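Local coordinates for periplasmic binding protein/LacI transcriptional regulator (Alkaliphilus metalliredigens, PDB 3CTP), which binds D-xylulofuranose between its two domains and probably regulates transcription as a LacI-family repressor, at residues I152-Y157 and I282-E287. Numbering follows the deposited sequence.
Sequences ISSDNY and INQPIE. With XLF (beta-D-xylulofuranose), chain C.
Q284 reaches across to S154 with its whole side chain, and the distances along it separate packing from bonding. CB lies 3.4 Å from S154 OG, and CG is also in van der Waals range of that hydroxyl. CD lies 3.4 Å from S154 OG, with sugar O3 further off. With CG anti to the carbonyl carbon (chi1 -67°) and the chain extended beyond CG, the amide is carried away from its own backbone, past S154 and on to the sugar. OE1 accepts the hydroxyl hydrogen of S154 at an OG to OE1 distance of 2.6 Å; the C=O...OG angle of 117°, in the carbonyl plane, puts that donor on a lone pair. A water donates a second hydrogen bond to OE1 (2.8 Å), while accepting from the backbone N of S154 (3.0 Å) and from N156 ND2. NE2 donates to O3 of beta-D-xylulofuranose at 3.0 Å with an N-H...O angle of 152°, and also to D267 OD1. Donors at OE1 and acceptors at NE2 thus fix which way round the amide sits. P285 CD also packs against S154 OG, at 3.6 Å. A leucine in place of Q284 would probably leave sugar O3 without this donor and the S154 hydroxyl without its acceptor. D267 also hydrogen-bonds the sugar, through its other carboxylate oxygen, making it a first-shell partner of both ligand and Q284; S154 and the water form a second shell behind the amide. Each segment runs from a strand of the same mixed sheet into a helix, 156-169 or 286-302. Their meeting beside the bound sugar is characteristic of the interdomain hinge and ligand cleft of the periplasmic-binding-protein fold in LacI-family regulators.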
loop_
_atom_site.group_PDB
_atom_site.type_symbol
_atom_site.label_atom_id
_atom_site.label_comp_id
_atom_site.label_asym_id
_atom_site.label_seq_id
_atom_site.Cartn_x
_atom_site.Cartn_y
_atom_site.Cartn_z
ATOM N N ILE A 152 -3.043 12.405 18.557
ATOM C CA ILE A 152 -1.735 12.726 18.010
ATOM C C ILE A 152 -1.950 13.054 16.526
ATOM O O ILE A 152 -2.687 12.354 15.830
ATOM C CB ILE A 152 -0.780 11.487 18.106
ATOM C CG1 ILE A 152 -0.581 11.013 19.564
ATOM C CG2 ILE A 152 0.589 11.793 17.490
ATOM C CD1 ILE A 152 -1.649 9.941 20.075
ATOM N N SER A 153 -1.293 14.085 16.031
ATOM C CA SER A 153 -1.463 14.449 14.636
ATOM C C SER A 153 -0.255 15.189 14.135
ATOM O O SER A 153 0.570 15.600 14.943
ATOM C CB SER A 153 -2.695 15.333 14.530
ATOM O OG SER A 153 -2.983 15.625 13.173
ATOM N N SER A 154 -0.119 15.346 12.812
ATOM C CA SER A 154 0.849 16.308 12.300
ATOM C C SER A 154 0.243 17.708 12.366
ATOM O O SER A 154 -0.949 17.855 12.599
ATOM C CB SER A 154 1.231 16.006 10.851
ATOM O OG SER A 154 1.917 14.751 10.742
ATOM N N ASP A 155 1.066 18.729 12.134
ATOM C CA ASP A 155 0.594 20.114 12.139
ATOM C C ASP A 155 -0.072 20.439 10.814
ATOM O O ASP A 155 0.477 21.107 9.938
ATOM C CB ASP A 155 1.784 21.045 12.431
ATOM C CG ASP A 155 1.372 22.468 12.650
ATOM O OD1 ASP A 155 0.162 22.796 12.547
ATOM O OD2 ASP A 155 2.313 23.263 12.887
ATOM N N ASN A 156 -1.283 19.938 10.668
ATOM C CA ASN A 156 -1.950 20.034 9.371
ATOM C C ASN A 156 -2.359 21.450 8.975
ATOM O O ASN A 156 -2.348 21.802 7.785
ATOM C CB ASN A 156 -3.139 19.080 9.409
ATOM C CG ASN A 156 -2.674 17.639 9.330
ATOM O OD1 ASN A 156 -1.944 17.280 8.399
ATOM N ND2 ASN A 156 -3.031 16.826 10.342
ATOM N N TYR A 157 -2.689 22.276 9.961
ATOM C CA TYR A 157 -3.058 23.643 9.651
ATOM C C TYR A 157 -1.862 24.375 9.046
ATOM O O TYR A 157 -1.947 24.985 7.967
ATOM C CB TYR A 157 -3.554 24.381 10.909
ATOM C CG TYR A 157 -3.819 25.827 10.589
ATOM C CD1 TYR A 157 -5.041 26.236 10.046
ATOM C CD2 TYR A 157 -2.822 26.782 10.760
ATOM C CE1 TYR A 157 -5.272 27.564 9.714
ATOM C CE2 TYR A 157 -3.037 28.099 10.413
ATOM C CZ TYR A 157 -4.261 28.485 9.893
ATOM O OH TYR A 157 -4.449 29.807 9.522
ATOM N N ILE A 282 4.399 18.071 1.566
ATOM C CA ILE A 282 4.624 18.468 2.943
ATOM C C ILE A 282 4.864 17.186 3.726
ATOM O O ILE A 282 4.054 16.252 3.720
ATOM C CB ILE A 282 3.384 19.157 3.549
ATOM C CG1 ILE A 282 2.942 20.357 2.688
ATOM C CG2 ILE A 282 3.680 19.593 4.998
ATOM C CD1 ILE A 282 4.001 21.487 2.591
ATOM N N ASN A 283 6.002 17.129 4.399
ATOM C CA ASN A 283 6.369 15.965 5.182
ATOM C C ASN A 283 5.569 15.794 6.458
ATOM O O ASN A 283 5.566 16.693 7.298
ATOM C CB ASN A 283 7.852 16.099 5.590
ATOM C CG ASN A 283 8.389 14.859 6.265
ATOM O OD1 ASN A 283 8.605 13.832 5.605
ATOM N ND2 ASN A 283 8.634 14.942 7.587
ATOM N N GLN A 284 4.928 14.626 6.630
ATOM C CA GLN A 284 4.514 14.195 7.974
ATOM C C GLN A 284 5.595 13.334 8.590
ATOM O O GLN A 284 6.102 12.407 7.926
ATOM C CB GLN A 284 3.232 13.350 7.912
ATOM C CG GLN A 284 2.009 14.106 7.469
ATOM C CD GLN A 284 0.745 13.391 7.903
ATOM O OE1 GLN A 284 0.458 13.323 9.090
ATOM N NE2 GLN A 284 -0.049 12.894 6.937
ATOM N N PRO A 285 5.989 13.638 9.839
ATOM C CA PRO A 285 7.156 12.954 10.403
ATOM C C PRO A 285 6.767 11.608 10.983
ATOM O O PRO A 285 6.478 11.482 12.186
ATOM C CB PRO A 285 7.630 13.905 11.508
ATOM C CG PRO A 285 6.362 14.632 11.945
ATOM C CD PRO A 285 5.526 14.772 10.667
ATOM N N ILE A 286 6.716 10.600 10.110
ATOM C CA ILE A 286 6.201 9.294 10.502
ATOM C C ILE A 286 6.938 8.725 11.717
ATOM O O ILE A 286 6.319 8.149 12.622
ATOM C CB ILE A 286 6.269 8.310 9.300
ATOM C CG1 ILE A 286 5.233 8.761 8.251
ATOM C CG2 ILE A 286 5.979 6.900 9.748
ATOM C CD1 ILE A 286 5.178 7.877 6.969
ATOM N N GLU A 287 8.267 8.857 11.750
ATOM C CA GLU A 287 8.992 8.299 12.900
ATOM C C GLU A 287 8.560 8.972 14.206
ATOM O O GLU A 287 8.343 8.291 15.238
ATOM C CB GLU A 287 10.519 8.414 12.737
ATOM C CG GLU A 287 11.068 7.511 11.640
ATOM C CD GLU A 287 11.283 6.087 12.098
ATOM O OE1 GLU A 287 11.472 5.866 13.317
ATOM O OE2 GLU A 287 11.289 5.186 11.231
HETATM O O4 XLF C . -6.287 12.170 6.921
HETATM C C4 XLF C . -5.170 12.632 6.158
HETATM C C5 XLF C . -5.534 12.500 4.687
HETATM O O5 XLF C . -4.755 11.410 4.183
HETATM C C3 XLF C . -3.975 11.710 6.338
HETATM O O3 XLF C . -2.947 12.321 7.129
HETATM C C2 XLF C . -3.535 11.507 4.914
HETATM O O2 XLF C . -2.790 12.646 4.438
HETATM C C1 XLF C . -2.746 10.228 4.720
HETATM O O1 XLF C . -2.474 10.049 3.321
HETATM O O HOH W 1 -1.710 14.161 10.583
#